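Local coordinates for protein Methylcobalamin\: coenzyme M methyltransferase (Methanosarcina mazei, PDB 4AY7) that transfers methyl groups from methylcobalamin to coenzyme M, probably at its zinc site, as a TIM-barrel methyltransferase of methanogenesis, at residues E264-E269 and T284-V289; T107-P112 and A161-S166; D304-E309 and K337-A342; A191-A196 and L232-S237; E76-P81 and P146-V151. All coordinates share one frame; numbering follows the deposited sequence. Where two conformers were deposited one is given.

Interaction 1 (E264-E269 and T284-V289); sequences EGLSVE and TRARLV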
# COMPACT_ATOMS: atom_id res chain seq x y z
N GLU A 264 -10.36 0.71 -7.36
CA GLU A 264 -11.54 0.84 -6.51
C GLU A 264 -11.37 1.89 -5.44
O GLU A 264 -12.30 2.65 -5.18
CB GLU A 264 -11.85 -0.47 -5.83
CG GLU A 264 -12.62 -1.41 -6.73
CD GLU A 264 -11.84 -2.13 -7.76
OE1 GLU A 264 -10.61 -2.01 -7.74
OE2 GLU A 264 -12.51 -2.79 -8.64
N GLY A 265 -10.28 1.81 -4.73
CA GLY A 265 -10.03 2.73 -3.64
C GLY A 265 -8.80 3.55 -3.84
O GLY A 265 -7.78 3.10 -4.45
N LEU A 266 -8.88 4.75 -3.27
CA LEU A 266 -7.77 5.61 -3.07
C LEU A 266 -7.42 5.83 -1.59
O LEU A 266 -8.23 6.16 -0.76
CB LEU A 266 -7.98 6.95 -3.77
CG LEU A 266 -8.33 6.91 -5.22
CD1 LEU A 266 -8.59 8.33 -5.65
CD2 LEU A 266 -7.22 6.28 -6.04
N SER A 267 -6.16 5.58 -1.25
CA SER A 267 -5.66 5.69 0.16
C SER A 267 -4.89 6.97 0.19
O SER A 267 -3.89 7.13 -0.55
CB SER A 267 -4.80 4.52 0.52
OG SER A 267 -4.04 4.75 1.69
N VAL A 268 -5.28 7.84 1.12
CA VAL A 268 -4.75 9.17 1.20
C VAL A 268 -4.37 9.55 2.66
O VAL A 268 -4.89 8.99 3.61
CB VAL A 268 -5.79 10.24 0.82
CG1 VAL A 268 -6.13 10.08 -0.65
CG2 VAL A 268 -7.04 10.12 1.72
N GLU A 269 -3.45 10.48 2.75
CA GLU A 269 -2.97 10.97 4.02
C GLU A 269 -3.87 12.08 4.49
O GLU A 269 -4.54 12.76 3.73
CB GLU A 269 -1.57 11.56 3.84
CG GLU A 269 -0.46 10.55 3.75
CD GLU A 269 0.89 11.17 4.11
OE1 GLU A 269 1.52 11.74 3.19
OE2 GLU A 269 1.31 11.07 5.32
N THR A 284 -18.08 9.96 -7.59
CA THR A 284 -18.52 8.55 -7.65
C THR A 284 -17.37 7.63 -8.23
O THR A 284 -17.49 6.43 -8.36
CB THR A 284 -19.75 8.47 -8.59
OG1 THR A 284 -19.35 8.69 -9.95
CG2 THR A 284 -20.78 9.57 -8.22
N ARG A 285 -16.25 8.21 -8.54
CA ARG A 285 -15.25 7.53 -9.38
C ARG A 285 -14.36 6.54 -8.63
O ARG A 285 -13.81 5.61 -9.23
CB ARG A 285 -14.41 8.56 -10.13
CG ARG A 285 -15.19 9.20 -11.27
CD ARG A 285 -14.35 10.29 -11.89
NE ARG A 285 -14.13 11.38 -10.96
CZ ARG A 285 -13.04 12.16 -10.87
NH1 ARG A 285 -12.03 11.98 -11.67
NH2 ARG A 285 -12.98 13.15 -10.01
N ALA A 286 -14.17 6.75 -7.34
CA ALA A 286 -13.38 5.84 -6.51
C ALA A 286 -13.84 6.05 -5.07
O ALA A 286 -14.58 7.03 -4.78
CB ALA A 286 -11.88 6.06 -6.62
N ARG A 287 -13.56 5.08 -4.22
CA ARG A 287 -13.82 5.19 -2.80
C ARG A 287 -12.60 5.67 -2.07
O ARG A 287 -11.47 5.62 -2.61
CB ARG A 287 -14.28 3.86 -2.25
CG ARG A 287 -15.77 3.62 -2.23
CD ARG A 287 -16.39 3.76 -3.62
NE ARG A 287 -15.83 2.85 -4.59
CZ ARG A 287 -15.84 3.02 -5.91
NH1 ARG A 287 -16.48 4.02 -6.49
NH2 ARG A 287 -15.26 2.14 -6.71
N LEU A 288 -12.77 6.13 -0.84
CA LEU A 288 -11.68 6.76 -0.08
C LEU A 288 -11.32 5.96 1.18
O LEU A 288 -12.19 5.52 1.95
CB LEU A 288 -11.99 8.21 0.26
CG LEU A 288 -10.84 9.13 0.67
CD1 LEU A 288 -9.83 9.30 -0.44
CD2 LEU A 288 -11.35 10.49 1.20
N VAL A 289 -10.03 5.67 1.31
CA VAL A 289 -9.51 4.86 2.38
C VAL A 289 -8.57 5.76 3.18
O VAL A 289 -7.73 6.45 2.63
CB VAL A 289 -8.72 3.66 1.87
CG1 VAL A 289 -8.16 2.87 3.06
CG2 VAL A 289 -9.57 2.80 0.87
O HOH W 1 -4.91 5.40 3.85
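The guanidinium of R287 lies close to the backbone of E264. R287 NH2 is 3.4 Å from E264 O, but the angle is too poor for a hydrogen bond. T284 O sits at the edge of the guanidinium, in its plane. R287 NE bonds to L23 O. E264 O instead accepts the backbone N of R287 at 2.9 Å. Three more bonds continue this parallel ladder. L266 N gives to R287 O at 2.8 Å. V289 N gives to L266 O at the same length. V268 N closes the ladder on V289 O at 3.2 Å. Strands 265-267 and 287-292, with helix 275-282 between them, form one beta-alpha-beta unit of the TIM barrel. L266 and L288 share a face of the sheet. L266 CG packs on A286 CB at 3.9 Å. L288 CD1 meets V268 CG2 at 3.6 Å, the two side chains crossing at about a right angle. S267 points to the other face, where its OG bonds to ND1 of H246, a zinc ligand. S267 is thus a second-shell residue, consistent with fixing the rotation of that imidazole. The bonds of L266 and V268, and its own backbone bonds with L245, hold S267 in place.

Interaction 2 (T107-P112 and A161-S166); sequences TGHPYP and ASDLVS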
# COMPACT_ATOMS: atom_id res chain seq x y z
N THR A 107 19.43 0.86 -2.44
CA THR A 107 20.71 1.53 -2.56
C THR A 107 21.39 1.43 -3.90
O THR A 107 22.21 2.25 -4.20
CB THR A 107 21.73 1.05 -1.51
OG1 THR A 107 22.06 -0.36 -1.69
CG2 THR A 107 21.16 1.37 -0.13
N GLY A 108 21.06 0.40 -4.66
CA GLY A 108 21.65 0.16 -5.99
C GLY A 108 20.56 -0.02 -7.01
O GLY A 108 19.61 -0.81 -6.82
N HIS A 109 20.74 0.66 -8.13
CA HIS A 109 19.79 0.69 -9.26
C HIS A 109 20.41 -0.01 -10.49
O HIS A 109 21.55 0.27 -10.82
CB HIS A 109 19.51 2.16 -9.58
CG HIS A 109 19.04 2.96 -8.37
ND1 HIS A 109 17.77 2.90 -7.91
CD2 HIS A 109 19.72 3.89 -7.53
CE1 HIS A 109 17.65 3.69 -6.81
NE2 HIS A 109 18.85 4.27 -6.57
N PRO A 110 19.72 -0.98 -11.08
CA PRO A 110 20.32 -1.78 -12.10
C PRO A 110 20.58 -1.07 -13.45
O PRO A 110 21.51 -1.46 -14.18
CB PRO A 110 19.39 -3.00 -12.20
CG PRO A 110 18.00 -2.47 -11.78
CD PRO A 110 18.37 -1.48 -10.69
N TYR A 111 19.86 0.00 -13.74
CA TYR A 111 19.89 0.68 -15.08
C TYR A 111 19.98 2.18 -14.92
O TYR A 111 19.14 2.92 -15.48
CB TYR A 111 18.62 0.33 -15.88
CG TYR A 111 18.59 -1.12 -16.11
CD1 TYR A 111 19.52 -1.69 -16.96
CD2 TYR A 111 17.70 -1.95 -15.42
CE1 TYR A 111 19.55 -3.05 -17.16
CE2 TYR A 111 17.76 -3.34 -15.62
CZ TYR A 111 18.69 -3.85 -16.47
OH TYR A 111 18.83 -5.20 -16.72
N PRO A 112 20.98 2.66 -14.21
CA PRO A 112 21.12 4.10 -13.97
C PRO A 112 21.49 4.98 -15.14
O PRO A 112 21.20 6.17 -15.11
CB PRO A 112 22.26 4.17 -12.90
CG PRO A 112 23.03 3.00 -13.08
CD PRO A 112 22.09 1.90 -13.65
N ALA A 161 9.72 1.91 -11.56
CA ALA A 161 10.50 2.42 -12.68
C ALA A 161 11.64 3.29 -12.16
O ALA A 161 12.77 3.19 -12.63
CB ALA A 161 9.63 3.26 -13.60
N SER A 162 11.32 4.14 -11.20
CA SER A 162 12.28 5.04 -10.58
C SER A 162 13.42 4.30 -9.90
O SER A 162 14.61 4.70 -10.00
CB SER A 162 11.56 5.90 -9.55
OG SER A 162 12.45 6.86 -9.05
N ASP A 163 13.07 3.19 -9.25
CA ASP A 163 14.14 2.32 -8.65
C ASP A 163 14.97 1.53 -9.67
O ASP A 163 16.19 1.28 -9.39
CB ASP A 163 13.57 1.37 -7.59
CG ASP A 163 13.10 2.11 -6.32
OD1 ASP A 163 13.64 3.19 -5.94
OD2 ASP A 163 12.27 1.52 -5.62
N LEU A 164 14.43 1.28 -10.89
CA LEU A 164 15.22 0.57 -11.89
C LEU A 164 16.35 1.47 -12.33
O LEU A 164 17.45 1.01 -12.64
CB LEU A 164 14.39 0.21 -13.10
CG LEU A 164 13.38 -0.88 -12.86
CD1 LEU A 164 12.54 -1.12 -14.12
CD2 LEU A 164 13.99 -2.15 -12.33
N VAL A 165 16.07 2.78 -12.42
CA VAL A 165 16.98 3.72 -13.07
C VAL A 165 17.60 4.78 -12.15
O VAL A 165 18.48 5.54 -12.58
CB VAL A 165 16.29 4.39 -14.31
CG1 VAL A 165 15.67 3.30 -15.20
CG2 VAL A 165 15.23 5.37 -13.90
N SER A 166 17.18 4.81 -10.90
CA SER A 166 17.55 5.87 -9.92
C SER A 166 16.52 7.05 -10.07
O SER A 166 16.05 7.40 -11.16
CB SER A 166 19.02 6.35 -10.09
OG SER A 166 19.19 7.34 -11.14
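H109 ND1 donates to D163 O at 2.7 Å. The oxygen lies in the plane of the imidazole, at its edge, and the N-H...O angle is 161°. H109 CG is anti to the carbonyl carbon (chi1 -54°), which sets H109 CG 3.5 Å from D163 O. S166 CA lies over one face of the same ring. S166 CA is 3.6 Å from the H109 ring centroid and 9° off the normal, a CH-pi contact. S166 CB meets the ring at H109 CD2, also 3.6 Å away. S166 has positive phi where helix 157-165 ends, and it is the N-cap of helix 167-176. The next carbonyl, L164 O, accepts the backbone N of Y111 at 2.8 Å. P110 CD also touches L164 O, while P110 CG reaches L164 CD2 at 4.1 Å. V165 O has a weaker partner, P112 CA, in a CA-H...O contact of 3.3 Å. P112 O bonds to S169 OG of the following helix. The loop after strand 105-108 therefore wraps the C-terminal turn of one helix and reaches the start of the next. Its donors serve D163 O and L164 O, carbonyls that approach the helix end. D163 O can only accept, so H109 ND1 must carry a proton in this bond; the partial negative charge of the helix end would probably strengthen it.

Interaction 3 (D304-E309 and K337-A342); sequences DKIKAE and KALVAA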
# COMPACT_ATOMS: atom_id res chain seq x y z
N ASP A 304 -7.53 9.28 22.80
CA ASP A 304 -8.72 10.08 22.54
C ASP A 304 -8.60 10.99 21.36
O ASP A 304 -9.65 11.34 20.77
CB ASP A 304 -9.12 10.90 23.78
CG ASP A 304 -9.66 10.03 24.89
OD1 ASP A 304 -10.01 8.85 24.60
OD2 ASP A 304 -9.76 10.50 26.06
N LYS A 305 -7.36 11.37 21.00
CA LYS A 305 -7.14 12.14 19.79
C LYS A 305 -7.31 11.29 18.53
O LYS A 305 -7.88 11.72 17.51
CB LYS A 305 -5.83 12.82 19.87
CG LYS A 305 -5.45 13.78 18.76
CD LYS A 305 -3.92 13.85 18.67
CE LYS A 305 -3.41 14.65 17.43
NZ LYS A 305 -2.73 15.87 17.92
N ILE A 306 -6.85 10.04 18.60
CA ILE A 306 -7.03 9.05 17.53
C ILE A 306 -8.54 8.83 17.34
O ILE A 306 -9.02 8.89 16.20
CB ILE A 306 -6.30 7.75 17.80
CG1 ILE A 306 -4.80 8.03 17.88
CG2 ILE A 306 -6.67 6.60 16.85
CD1 ILE A 306 -3.97 6.89 18.56
N LYS A 307 -9.29 8.64 18.42
CA LYS A 307 -10.75 8.37 18.29
C LYS A 307 -11.49 9.57 17.73
O LYS A 307 -12.32 9.40 16.84
CB LYS A 307 -11.41 7.87 19.57
CG LYS A 307 -10.82 6.55 20.08
CD LYS A 307 -11.77 5.75 20.97
CE LYS A 307 -11.99 6.39 22.30
NZ LYS A 307 -12.90 5.63 23.26
N ALA A 308 -11.12 10.75 18.17
CA ALA A 308 -11.71 11.97 17.66
C ALA A 308 -11.50 12.15 16.12
O ALA A 308 -12.45 12.51 15.38
CB ALA A 308 -11.22 13.18 18.42
N GLU A 309 -10.29 11.93 15.64
CA GLU A 309 -9.97 12.12 14.23
C GLU A 309 -10.56 11.00 13.41
O GLU A 309 -10.95 11.25 12.29
CB GLU A 309 -8.44 12.25 14.03
CG GLU A 309 -7.97 13.58 14.66
CD GLU A 309 -6.44 13.75 14.63
OE1 GLU A 309 -5.76 12.99 13.88
OE2 GLU A 309 -5.93 14.64 15.40
N LYS A 337 -5.47 -0.04 18.30
CA LYS A 337 -6.74 -0.49 18.81
C LYS A 337 -7.78 0.64 18.97
O LYS A 337 -8.98 0.41 18.93
CB LYS A 337 -6.57 -1.18 20.17
CG LYS A 337 -5.87 -2.51 20.08
CD LYS A 337 -5.76 -3.21 21.40
CE LYS A 337 -7.09 -3.86 21.71
NZ LYS A 337 -6.81 -4.57 22.99
N ALA A 338 -7.27 1.86 19.17
CA ALA A 338 -8.11 3.04 19.30
C ALA A 338 -8.80 3.30 17.98
O ALA A 338 -9.90 3.80 17.99
CB ALA A 338 -7.32 4.26 19.74
N LEU A 339 -8.21 2.97 16.84
CA LEU A 339 -8.97 3.06 15.57
C LEU A 339 -10.23 2.23 15.48
O LEU A 339 -11.30 2.67 15.02
CB LEU A 339 -8.11 2.61 14.36
CG LEU A 339 -7.19 3.61 13.70
CD1 LEU A 339 -6.49 2.96 12.47
CD2 LEU A 339 -7.94 4.90 13.39
N VAL A 340 -10.09 0.99 15.86
CA VAL A 340 -11.12 0.01 15.84
C VAL A 340 -12.19 0.42 16.83
O VAL A 340 -13.40 0.42 16.49
CB VAL A 340 -10.58 -1.39 16.22
CG1 VAL A 340 -11.76 -2.36 16.27
CG2 VAL A 340 -9.47 -1.80 15.22
N ALA A 341 -11.77 0.86 18.03
CA ALA A 341 -12.73 1.33 19.03
C ALA A 341 -13.57 2.54 18.51
O ALA A 341 -14.76 2.54 18.66
CB ALA A 341 -12.03 1.67 20.37
N ALA A 342 -12.95 3.50 17.85
CA ALA A 342 -13.68 4.62 17.27
C ALA A 342 -14.76 4.15 16.27
O ALA A 342 -15.86 4.71 16.17
CB ALA A 342 -12.69 5.58 16.62
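Apolar contacts join I306 to A338 and L339. I306 CG2 does most of the touching. I306 CG2, anti to the backbone N, lies 3.8 Å from A338 CB. The same methyl meets L339 CD2 at 4.1 Å. A second group of contacts comes from the aliphatic part of K307. Its CB rests on A342 CB at 3.9 Å, and K307 CA is slightly nearer that methyl, at 3.8 Å. K307 CG lies 3.6 Å from A338 O, and CD reaches A341 CB at 4.1 Å. The lysine chain thus runs across the surface formed by A338, A341 and A342 before it bends at chi3. No hydrogen bond links the two segments. The polar end of K307 is held outside them, where NZ forms a salt bridge with E345 further along helix 333-346. The alanines let the helices approach closely: the segment axes come within 8.4 Å and cross at -44°. The contact joins helix 303-315 to helix 333-346, which precede and follow strand 320-323 of the TIM barrel. V303 touches A338 and A310 touches A342, extending the same interface both ways. L298 of helix 294-298 packs on both I306 and L339.

Interaction 4 (A191-A196 and L232-S237); sequences ASIIYA and LQKFAS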
# COMPACT_ATOMS: atom_id res chain seq x y z
N ALA A 191 6.15 -5.75 -14.96
CA ALA A 191 6.65 -6.52 -13.79
C ALA A 191 5.62 -6.39 -12.67
O ALA A 191 5.34 -7.35 -11.95
CB ALA A 191 8.05 -6.01 -13.31
N SER A 192 5.09 -5.20 -12.48
CA SER A 192 4.12 -4.93 -11.38
C SER A 192 2.88 -5.80 -11.51
O SER A 192 2.41 -6.39 -10.55
CB SER A 192 3.76 -3.42 -11.35
OG SER A 192 4.88 -2.70 -10.79
N ILE A 193 2.38 -5.93 -12.73
CA ILE A 193 1.14 -6.67 -12.96
C ILE A 193 1.41 -8.15 -12.69
O ILE A 193 0.60 -8.86 -12.02
CB ILE A 193 0.68 -6.45 -14.41
CG1 ILE A 193 0.19 -5.05 -14.54
CG2 ILE A 193 -0.30 -7.52 -14.82
CD1 ILE A 193 0.01 -4.63 -15.97
N ILE A 194 2.55 -8.63 -13.17
CA ILE A 194 2.93 -10.04 -12.97
C ILE A 194 2.97 -10.38 -11.46
O ILE A 194 2.46 -11.42 -11.04
CB ILE A 194 4.27 -10.39 -13.62
CG1 ILE A 194 4.15 -10.36 -15.17
CG2 ILE A 194 4.78 -11.77 -13.11
CD1 ILE A 194 5.45 -10.26 -15.97
N TYR A 195 3.64 -9.56 -10.69
CA TYR A 195 3.78 -9.81 -9.22
C TYR A 195 2.45 -9.69 -8.52
O TYR A 195 2.06 -10.54 -7.72
CB TYR A 195 4.76 -8.81 -8.65
CG TYR A 195 4.97 -8.88 -7.13
CD1 TYR A 195 5.00 -10.09 -6.45
CD2 TYR A 195 5.16 -7.72 -6.40
CE1 TYR A 195 5.20 -10.16 -5.07
CE2 TYR A 195 5.44 -7.75 -5.01
CZ TYR A 195 5.43 -8.99 -4.36
OH TYR A 195 5.62 -9.06 -3.01
N ALA A 196 1.71 -8.63 -8.84
CA ALA A 196 0.36 -8.43 -8.25
C ALA A 196 -0.56 -9.65 -8.48
O ALA A 196 -1.13 -10.17 -7.55
CB ALA A 196 -0.28 -7.15 -8.84
N LEU A 232 -0.66 3.53 -14.49
CA LEU A 232 -1.54 3.17 -13.31
C LEU A 232 -2.89 2.59 -13.77
O LEU A 232 -3.31 1.54 -13.26
CB LEU A 232 -1.74 4.38 -12.43
CG LEU A 232 -0.47 4.83 -11.71
CD1 LEU A 232 -0.58 6.25 -11.11
CD2 LEU A 232 -0.07 3.83 -10.61
N GLN A 233 -3.51 3.21 -14.81
CA GLN A 233 -4.68 2.63 -15.49
C GLN A 233 -4.45 1.22 -16.02
O GLN A 233 -5.31 0.34 -15.82
CB GLN A 233 -5.12 3.51 -16.66
CG GLN A 233 -5.80 4.75 -16.15
CD GLN A 233 -6.08 5.80 -17.23
OE1 GLN A 233 -5.33 5.94 -18.19
NE2 GLN A 233 -7.12 6.58 -17.04
N LYS A 234 -3.28 0.98 -16.61
CA LYS A 234 -2.99 -0.35 -17.14
C LYS A 234 -2.84 -1.35 -16.03
O LYS A 234 -3.29 -2.51 -16.13
CB LYS A 234 -1.75 -0.33 -17.99
CG LYS A 234 -1.46 -1.65 -18.69
CD LYS A 234 -0.14 -1.51 -19.43
CE LYS A 234 0.17 -2.72 -20.31
NZ LYS A 234 -1.06 -3.05 -21.10
N PHE A 235 -2.17 -0.92 -14.93
CA PHE A 235 -2.08 -1.81 -13.79
C PHE A 235 -3.45 -2.23 -13.25
O PHE A 235 -3.72 -3.44 -13.05
CB PHE A 235 -1.30 -1.10 -12.67
CG PHE A 235 -1.13 -1.92 -11.43
CD1 PHE A 235 -2.06 -1.87 -10.44
CD2 PHE A 235 0.01 -2.73 -11.28
CE1 PHE A 235 -1.90 -2.61 -9.27
CE2 PHE A 235 0.17 -3.50 -10.14
CZ PHE A 235 -0.81 -3.44 -9.13
N ALA A 236 -4.30 -1.24 -12.98
CA ALA A 236 -5.60 -1.49 -12.32
C ALA A 236 -6.42 -2.35 -13.23
O ALA A 236 -7.07 -3.30 -12.78
CB ALA A 236 -6.34 -0.21 -12.05
N SER A 237 -6.31 -2.10 -14.53
CA SER A 237 -7.12 -2.92 -15.44
C SER A 237 -6.64 -4.35 -15.63
O SER A 237 -7.40 -5.21 -16.07
CB SER A 237 -7.35 -2.19 -16.75
OG SER A 237 -6.17 -2.21 -17.52
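In the outer helical layer of the TIM barrel, F235 of helix 221-238 packs against S192, I193 and A196 of helix 178-202. The two helices precede and follow strand 206-210. Their segments run roughly parallel, with axes 9.6 Å apart and a crossing angle of -23°. F235 is the main bridge. Its CG is anti to the backbone N (chi1 -180°), and the ring extends across to the other helix. A196 CB meets the ring at F235 CZ, 3.8 Å away. S192 CB touches F235 CE2 at the same distance. S192 O lies at the ring edge, near its plane, 3.7 Å from F235 CE2. I193 and F235 slide past each other in opposite directions, with I193 CG1 4.0 Å from F235 CD2. No hydrogen bond crosses between the segments. The polar end of S192 turns back to its own helix, where OG bonds to A188 O. CB touches the phenyl ring while the hydroxyl is satisfied within its own helix. Behind the pair lies the barrel wall. M154 of strand 150-155 touches S192, A196 and F235, and I209 of strand 206-210 touches F235. A196 also packs on I207 of that strand. This is apolar packing of helix on helix, with the strands beneath. On the more exposed side, I193 CD1 ends 3.9 Å from K234 O and near K234 CG.

Interaction 5 (E76-P81 and P146-V151); sequences EAVRLP and PDVPIV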
# COMPACT_ATOMS: atom_id res chain seq x y z
N GLU A 76 -9.28 -5.28 10.62
CA GLU A 76 -10.13 -6.25 9.96
C GLU A 76 -9.58 -6.70 8.64
O GLU A 76 -10.34 -7.04 7.76
CB GLU A 76 -11.52 -5.63 9.85
CG GLU A 76 -12.12 -5.46 11.24
CD GLU A 76 -13.49 -4.76 11.29
OE1 GLU A 76 -13.87 -3.97 10.38
OE2 GLU A 76 -14.24 -5.08 12.26
N ALA A 77 -8.26 -6.84 8.54
CA ALA A 77 -7.60 -7.42 7.35
C ALA A 77 -6.20 -7.80 7.79
O ALA A 77 -5.76 -7.39 8.86
CB ALA A 77 -7.51 -6.42 6.22
N VAL A 78 -5.53 -8.63 7.02
CA VAL A 78 -4.10 -8.92 7.28
C VAL A 78 -3.36 -8.37 6.11
O VAL A 78 -3.66 -8.76 4.97
CB VAL A 78 -3.82 -10.41 7.40
CG1 VAL A 78 -2.31 -10.67 7.68
CG2 VAL A 78 -4.65 -11.02 8.53
N ARG A 79 -2.35 -7.53 6.35
CA ARG A 79 -1.61 -6.82 5.30
C ARG A 79 -0.12 -7.26 5.40
O ARG A 79 0.47 -7.27 6.48
CB ARG A 79 -1.65 -5.34 5.55
CG ARG A 79 -1.42 -4.43 4.36
CD ARG A 79 -0.04 -4.17 4.05
NE ARG A 79 0.24 -3.09 3.12
CZ ARG A 79 1.49 -2.80 2.81
NH1 ARG A 79 2.50 -3.48 3.36
NH2 ARG A 79 1.79 -1.81 1.99
N LEU A 80 0.44 -7.54 4.25
CA LEU A 80 1.87 -7.87 4.10
C LEU A 80 2.37 -7.42 2.75
O LEU A 80 1.58 -7.20 1.83
CB LEU A 80 2.07 -9.37 4.28
CG LEU A 80 1.62 -10.35 3.23
CD1 LEU A 80 2.23 -11.71 3.53
CD2 LEU A 80 0.10 -10.53 3.18
N PRO A 81 3.70 -7.30 2.59
CA PRO A 81 4.76 -7.38 3.57
C PRO A 81 4.97 -6.04 4.25
O PRO A 81 3.96 -5.32 4.50
CB PRO A 81 5.97 -7.80 2.71
CG PRO A 81 5.75 -7.08 1.41
CD PRO A 81 4.24 -7.05 1.23
N PRO A 146 -11.21 -18.44 5.14
CA PRO A 146 -11.66 -17.76 3.96
C PRO A 146 -12.34 -16.43 4.24
O PRO A 146 -12.48 -15.63 3.32
CB PRO A 146 -12.67 -18.76 3.33
CG PRO A 146 -13.17 -19.55 4.49
CD PRO A 146 -12.06 -19.59 5.49
N ASP A 147 -12.71 -16.16 5.50
CA ASP A 147 -13.54 -14.98 5.81
C ASP A 147 -12.84 -13.69 6.25
O ASP A 147 -13.53 -12.69 6.52
CB ASP A 147 -14.58 -15.37 6.84
CG ASP A 147 -15.55 -16.45 6.31
OD1 ASP A 147 -15.74 -16.63 5.06
OD2 ASP A 147 -16.16 -17.10 7.17
N VAL A 148 -11.52 -13.72 6.33
CA VAL A 148 -10.71 -12.55 6.61
C VAL A 148 -9.98 -12.18 5.35
O VAL A 148 -9.36 -13.07 4.72
CB VAL A 148 -9.71 -12.88 7.69
CG1 VAL A 148 -8.81 -11.69 7.99
CG2 VAL A 148 -10.45 -13.29 8.93
N PRO A 149 -9.99 -10.91 5.00
CA PRO A 149 -9.31 -10.52 3.77
C PRO A 149 -7.78 -10.34 3.96
O PRO A 149 -7.35 -9.92 5.01
CB PRO A 149 -9.96 -9.18 3.45
CG PRO A 149 -10.24 -8.57 4.77
CD PRO A 149 -10.61 -9.74 5.68
N ILE A 150 -7.01 -10.61 2.92
CA ILE A 150 -5.57 -10.48 2.89
C ILE A 150 -5.29 -9.41 1.89
O ILE A 150 -5.74 -9.49 0.76
CB ILE A 150 -4.86 -11.78 2.46
CG1 ILE A 150 -5.20 -12.90 3.43
CG2 ILE A 150 -3.33 -11.56 2.35
CD1 ILE A 150 -4.56 -14.22 3.05
N VAL A 151 -4.64 -8.36 2.37
CA VAL A 151 -4.18 -7.28 1.53
C VAL A 151 -2.66 -7.43 1.19
O VAL A 151 -1.82 -7.49 2.06
CB VAL A 151 -4.36 -5.96 2.26
CG1 VAL A 151 -3.90 -4.86 1.33
CG2 VAL A 151 -5.85 -5.76 2.66
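V78 bonds to the neighbouring strand through both of its backbone polar atoms. Its N donates to P149 O at 3.0 Å, and its O accepts V151 N at 2.8 Å. L80 N then donates to V151 O at 3.1 Å. These three bonds make a parallel ladder that pairs V78 with I150 and R79 with V151. Side chains pack along it. A77 CB touches P149 CG at 3.8 Å and V151 CG2 at 4.0 Å. P149 CG also lies close to E76 O. R79 CG is anti to the backbone N (chi1 -157°) and rests on V151 CB at 3.9 Å, the two side chains crossing obliquely. On the face shared by V78 and I150, L80 CD2 meets I150 CG2 at 3.7 Å. The next shell holds the polar groups. R79 NE bonds to V36 O, and the R79 side chain comes about 4 Å from that of Q38, a coenzyme M-binding residue (no coenzyme M is bound here). E76 forms a salt bridge with R343 and also bonds to V33 N. I150 N bonds to D205 OD2. Strand 78-80 is the first of the parallel barrel strands and 150-155 is the second. Helix 59-71 packs on V78, helix 130-144 packs on L80 and I150, and L15 of helix 15-24 touches E76, V148 and P149.

Interactions 1 and 5 belong to the same parallel sheet of the TIM barrel, with centres 18 Å apart. Each sends one side chain toward the active site: that of S267 is about 7 Å from the zinc ion and that of R79 about 9 Å. R79 also lies beside Q38, so interaction 5 borders the coenzyme M site. Interactions 3 and 4 join helices outside the barrel wall, and their centres are 34 Å apart on opposite sides of the chain's centre. Interaction 4 comes within about 5 Å of interaction 5 and about 6 Å of interaction 1, nearest atoms. Interactions 2 and 3 are the more peripheral, each centred about 21 Å from the chain's centre; strand 150-155 of interaction 5 leads into helix 157-165.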